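PDB 2I1S: plasmid pRiA4b Orf3-like domain-containing protein, which is of unknown function but belongs to the family named after the plasmid pRiA4b ORF-3 protein. Local coordinates for residues 129-141 / 176-188. Numbering follows the deposited sequence.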
loop_
_atom_site.group_PDB
_atom_site.type_symbol
_atom_site.label_atom_id
_atom_site.label_comp_id
_atom_site.label_asym_id
_atom_site.label_seq_id
_atom_site.Cartn_x
_atom_site.Cartn_y
_atom_site.Cartn_z
ATOM N N TYR A 129 0.447 0.015 17.926
ATOM C CA TYR A 129 0.024 0.336 16.562
ATOM C C TYR A 129 1.137 1.083 15.818
ATOM O O TYR A 129 1.939 1.770 16.453
ATOM C CB TYR A 129 -1.263 1.148 16.581
ATOM C CG TYR A 129 -2.434 0.420 17.183
ATOM C CD1 TYR A 129 -3.313 -0.315 16.373
ATOM C CD2 TYR A 129 -2.708 0.499 18.553
ATOM C CE1 TYR A 129 -4.430 -0.982 16.916
ATOM C CE2 TYR A 129 -3.820 -0.160 19.114
ATOM C CZ TYR A 129 -4.674 -0.899 18.285
ATOM O OH TYR A 129 -5.762 -1.563 18.816
ATOM N N PRO A 130 1.215 0.938 14.475
ATOM C CA PRO A 130 0.354 0.164 13.586
ATOM C C PRO A 130 0.548 -1.344 13.687
ATOM O O PRO A 130 1.591 -1.821 14.159
ATOM C CB PRO A 130 0.725 0.673 12.188
ATOM C CG PRO A 130 1.932 1.438 12.327
ATOM C CD PRO A 130 2.301 1.618 13.747
ATOM N N ILE A 131 -0.477 -2.081 13.282
ATOM C CA ILE A 131 -0.385 -3.533 13.175
ATOM C C ILE A 131 -0.885 -4.042 11.834
ATOM O O ILE A 131 -1.697 -3.388 11.181
ATOM C CB ILE A 131 -1.143 -4.297 14.332
ATOM C CG1 ILE A 131 -2.637 -3.992 14.357
ATOM C CG2 ILE A 131 -0.489 -4.075 15.683
ATOM C CD1 ILE A 131 -3.386 -4.961 15.285
ATOM N N CYS A 132 -0.412 -5.213 11.424
ATOM C CA CYS A 132 -0.957 -5.861 10.230
ATOM C C CYS A 132 -1.686 -7.095 10.685
ATOM O O CYS A 132 -1.097 -7.987 11.291
ATOM C CB CYS A 132 0.156 -6.215 9.233
ATOM S SG CYS A 132 -0.401 -7.028 7.713
ATOM N N THR A 133 -2.983 -7.143 10.428
ATOM C CA THR A 133 -3.765 -8.245 10.930
ATOM C C THR A 133 -3.913 -9.428 9.961
ATOM O O THR A 133 -4.158 -10.550 10.415
ATOM C CB THR A 133 -5.169 -7.791 11.391
ATOM O OG1 THR A 133 -5.916 -7.265 10.275
ATOM C CG2 THR A 133 -5.074 -6.764 12.541
ATOM N N ALA A 134 -3.792 -9.168 8.650
ATOM C CA ALA A 134 -4.091 -10.130 7.587
ATOM C C ALA A 134 -3.614 -9.621 6.217
ATOM O O ALA A 134 -3.400 -8.417 5.994
ATOM C CB ALA A 134 -5.627 -10.423 7.547
ATOM N N GLY A 135 -3.442 -10.541 5.282
ATOM C CA GLY A 135 -3.043 -10.167 3.915
ATOM C C GLY A 135 -3.106 -11.372 3.004
ATOM O O GLY A 135 -3.214 -12.486 3.472
ATOM N N LYS A 136 -3.068 -11.152 1.700
ATOM C CA LYS A 136 -2.988 -12.269 0.775
ATOM C C LYS A 136 -1.986 -11.876 -0.317
ATOM O O LYS A 136 -2.026 -10.745 -0.783
ATOM C CB LYS A 136 -4.344 -12.537 0.143
ATOM C CG LYS A 136 -4.683 -13.976 -0.085
ATOM C CD LYS A 136 -5.018 -14.692 1.185
ATOM C CE LYS A 136 -5.130 -16.180 0.943
ATOM N NZ LYS A 136 -6.566 -16.717 0.754
ATOM N N ARG A 137 -1.116 -12.830 -0.674
ATOM C CA ARG A 137 -0.217 -12.824 -1.827
ATOM C C ARG A 137 1.060 -12.055 -1.543
ATOM O O ARG A 137 1.077 -11.163 -0.694
ATOM C CB ARG A 137 -0.891 -12.320 -3.099
ATOM C CG ARG A 137 -2.212 -13.015 -3.407
ATOM C CD ARG A 137 -2.555 -12.892 -4.841
ATOM N NE ARG A 137 -1.704 -13.709 -5.682
ATOM C CZ ARG A 137 -1.477 -13.479 -6.975
ATOM N NH1 ARG A 137 -2.027 -12.423 -7.568
ATOM N NH2 ARG A 137 -0.705 -14.323 -7.681
ATOM N N ALA A 138 2.132 -12.414 -2.236
ATOM C CA ALA A 138 3.351 -11.604 -2.226
ATOM C C ALA A 138 3.116 -10.224 -2.853
ATOM O O ALA A 138 2.479 -10.093 -3.895
ATOM C CB ALA A 138 4.481 -12.341 -2.960
ATOM N N ALA A 139 3.623 -9.194 -2.202
ATOM C CA ALA A 139 3.704 -7.865 -2.781
ATOM C C ALA A 139 4.529 -7.840 -4.084
ATOM O O ALA A 139 5.438 -8.656 -4.299
ATOM C CB ALA A 139 4.283 -6.926 -1.763
ATOM N N VAL A 140 4.191 -6.924 -4.987
ATOM C CA VAL A 140 4.956 -6.835 -6.242
ATOM C C VAL A 140 6.369 -6.353 -5.880
ATOM O O VAL A 140 6.516 -5.432 -5.065
ATOM C CB VAL A 140 4.277 -5.866 -7.272
ATOM C CG1 VAL A 140 2.878 -6.387 -7.684
ATOM C CG2 VAL A 140 4.187 -4.407 -6.730
ATOM N N PRO A 141 7.413 -6.999 -6.445
ATOM C CA PRO A 141 8.760 -6.510 -6.140
ATOM C C PRO A 141 8.981 -5.125 -6.738
ATOM O O PRO A 141 8.292 -4.744 -7.702
ATOM C CB PRO A 141 9.666 -7.535 -6.808
ATOM C CG PRO A 141 8.734 -8.843 -6.899
ATOM C CD PRO A 141 7.443 -8.221 -7.292
ATOM N N PHE A 176 11.412 -17.037 -4.492
ATOM C CA PHE A 176 10.209 -16.251 -4.677
ATOM C C PHE A 176 8.977 -17.147 -4.828
ATOM O O PHE A 176 8.989 -18.124 -5.575
ATOM C CB PHE A 176 10.361 -15.259 -5.843
ATOM C CG PHE A 176 9.162 -14.370 -6.039
ATOM C CD1 PHE A 176 9.004 -13.210 -5.262
ATOM C CD2 PHE A 176 8.163 -14.711 -6.980
ATOM C CE1 PHE A 176 7.875 -12.395 -5.415
ATOM C CE2 PHE A 176 7.046 -13.900 -7.147
ATOM C CZ PHE A 176 6.911 -12.721 -6.358
ATOM N N ASP A 177 7.933 -16.811 -4.076
ATOM C CA ASP A 177 6.632 -17.523 -4.074
ATOM C C ASP A 177 5.546 -16.433 -4.183
ATOM O O ASP A 177 5.362 -15.657 -3.242
ATOM C CB ASP A 177 6.498 -18.357 -2.791
ATOM C CG ASP A 177 5.150 -19.056 -2.652
ATOM O OD1 ASP A 177 4.239 -18.915 -3.504
ATOM O OD2 ASP A 177 4.988 -19.756 -1.640
ATOM N N PRO A 178 4.900 -16.303 -5.362
ATOM C CA PRO A 178 3.855 -15.278 -5.540
ATOM C C PRO A 178 2.706 -15.316 -4.517
ATOM O O PRO A 178 2.069 -14.280 -4.316
ATOM C CB PRO A 178 3.335 -15.512 -6.974
ATOM C CG PRO A 178 3.879 -16.851 -7.386
ATOM C CD PRO A 178 5.145 -17.060 -6.602
ATOM N N GLU A 179 2.491 -16.464 -3.856
ATOM C CA GLU A 179 1.385 -16.630 -2.894
ATOM C C GLU A 179 1.786 -16.544 -1.431
ATOM O O GLU A 179 0.939 -16.718 -0.536
ATOM C CB GLU A 179 0.609 -17.970 -3.102
ATOM C CG GLU A 179 0.195 -18.252 -4.545
ATOM C CD GLU A 179 -0.405 -17.033 -5.221
ATOM O OE1 GLU A 179 -1.198 -16.297 -4.564
ATOM O OE2 GLU A 179 -0.089 -16.813 -6.411
ATOM N N TYR A 180 3.063 -16.294 -1.168
ATOM C CA TYR A 180 3.527 -16.241 0.209
ATOM C C TYR A 180 3.328 -14.878 0.844
ATOM O O TYR A 180 3.845 -13.872 0.354
ATOM C CB TYR A 180 5.002 -16.638 0.331
ATOM C CG TYR A 180 5.466 -16.454 1.748
ATOM C CD1 TYR A 180 5.028 -17.320 2.756
ATOM C CD2 TYR A 180 6.305 -15.385 2.100
ATOM C CE1 TYR A 180 5.420 -17.148 4.076
ATOM C CE2 TYR A 180 6.708 -15.201 3.438
ATOM C CZ TYR A 180 6.252 -16.084 4.410
ATOM O OH TYR A 180 6.637 -15.925 5.724
ATOM N N PHE A 181 2.580 -14.846 1.948
ATOM C CA PHE A 181 2.546 -13.675 2.804
ATOM C C PHE A 181 2.281 -14.146 4.228
ATOM O O PHE A 181 1.530 -15.086 4.422
ATOM C CB PHE A 181 1.444 -12.684 2.403
ATOM C CG PHE A 181 1.315 -11.508 3.371
ATOM C CD1 PHE A 181 2.363 -10.604 3.539
ATOM C CD2 PHE A 181 0.179 -11.332 4.118
ATOM C CE1 PHE A 181 2.274 -9.539 4.445
ATOM C CE2 PHE A 181 0.081 -10.260 5.012
ATOM C CZ PHE A 181 1.124 -9.361 5.166
ATOM N N ASP A 182 2.872 -13.473 5.207
ATOM C CA ASP A 182 2.639 -13.760 6.606
ATOM C C ASP A 182 2.578 -12.390 7.290
ATOM O O ASP A 182 3.543 -11.634 7.218
ATOM C CB ASP A 182 3.813 -14.613 7.142
ATOM C CG ASP A 182 3.636 -15.048 8.597
ATOM O OD1 ASP A 182 2.874 -14.402 9.337
ATOM O OD2 ASP A 182 4.294 -16.032 9.007
ATOM N N PRO A 183 1.438 -12.045 7.913
ATOM C CA PRO A 183 1.361 -10.699 8.498
ATOM C C PRO A 183 2.401 -10.380 9.583
ATOM O O PRO A 183 2.665 -9.217 9.827
ATOM C CB PRO A 183 -0.076 -10.601 9.036
ATOM C CG PRO A 183 -0.663 -11.957 8.952
ATOM C CD PRO A 183 0.183 -12.813 8.058
ATOM N N LYS A 184 2.990 -11.416 10.187
ATOM C CA LYS A 184 4.019 -11.286 11.197
ATOM C C LYS A 184 5.422 -10.989 10.637
ATOM O O LYS A 184 6.365 -10.783 11.422
ATOM C CB LYS A 184 4.076 -12.560 12.074
ATOM C CG LYS A 184 2.855 -12.803 12.939
ATOM C CD LYS A 184 3.154 -13.820 14.047
ATOM C CE LYS A 184 2.563 -15.213 13.806
ATOM N NZ LYS A 184 2.795 -15.702 12.413
ATOM N N ASP A 185 5.569 -11.024 9.310
ATOM C CA ASP A 185 6.807 -10.600 8.650
ATOM C C ASP A 185 6.908 -9.069 8.511
ATOM O O ASP A 185 7.995 -8.530 8.314
ATOM C CB ASP A 185 6.906 -11.193 7.235
ATOM C CG ASP A 185 7.158 -12.682 7.229
ATOM O OD1 ASP A 185 7.603 -13.225 8.284
ATOM O OD2 ASP A 185 6.923 -13.304 6.144
ATOM N N VAL A 186 5.769 -8.385 8.568
ATOM C CA VAL A 186 5.727 -6.948 8.404
ATOM C C VAL A 186 6.330 -6.221 9.604
ATOM O O VAL A 186 5.999 -6.509 10.754
ATOM C CB VAL A 186 4.316 -6.438 8.143
ATOM C CG1 VAL A 186 4.308 -4.903 8.045
ATOM C CG2 VAL A 186 3.767 -7.068 6.866
ATOM N N SER A 187 7.195 -5.254 9.313
ATOM C CA SER A 187 7.839 -4.490 10.358
ATOM C C SER A 187 7.600 -2.983 10.149
ATOM O O SER A 187 8.031 -2.402 9.132
ATOM C CB SER A 187 9.311 -4.804 10.336
ATOM O OG SER A 187 9.754 -4.762 11.646
ATOM N N PHE A 188 6.923 -2.342 11.099
ATOM C CA PHE A 188 6.552 -0.944 10.912
ATOM C C PHE A 188 7.570 0.068 11.419
ATOM O O PHE A 188 8.257 -0.172 12.421
ATOM C CB PHE A 188 5.168 -0.671 11.500
ATOM C CG PHE A 188 4.063 -1.353 10.770
ATOM C CD1 PHE A 188 3.489 -0.771 9.633
ATOM C CD2 PHE A 188 3.574 -2.559 11.229
ATOM C CE1 PHE A 188 2.441 -1.405 8.955
ATOM C CE2 PHE A 188 2.537 -3.223 10.564
ATOM C CZ PHE A 188 1.960 -2.642 9.420
HETATM O O HOH W 1 -1.047 -15.558 0.361
HETATM O O HOH W 2 2.063 -11.904 -5.885
#
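R137 and E179 form a side-on salt bridge: NE of R137 donates to OE1 of E179 and NH2 to OE2, each at 2.9 Å and each on the syn lone pair, with the guanidinium and carboxylate planes only 5° apart. A bend at chi3 of R137 (72°) and one at chi2 of E179 (-45°) lay the two groups alongside each other. NH1 turns to the carbonyl of P20, giving all three guanidinium nitrogens an acceptor; an alanine here would probably leave the E179 carboxylate and P20 O without these donors. A138 N donates to P178 O (2.8 Å). One water accepts from R137 N; another donates to both A138 O and P178 O. P178 and E179 are the central residues of a type I turn, D177 to Y180, closed by Y180 N to D177 O; D177 OD1 accepts from E179 N, an Asx turn. The C-terminal tail runs along 131-136, an outermost strand of the mixed sheet, where side chains pack. F181 CE2 lies 3.3 Å from G135 CA, its ring edge meeting C132 SG, while R24 makes a cation-pi contact with the ring. P130 CB sits over one face of the C-terminal F188, 4.1 Å from the ring centroid; V186 CG1 lies over the opposite face, offset toward the rim.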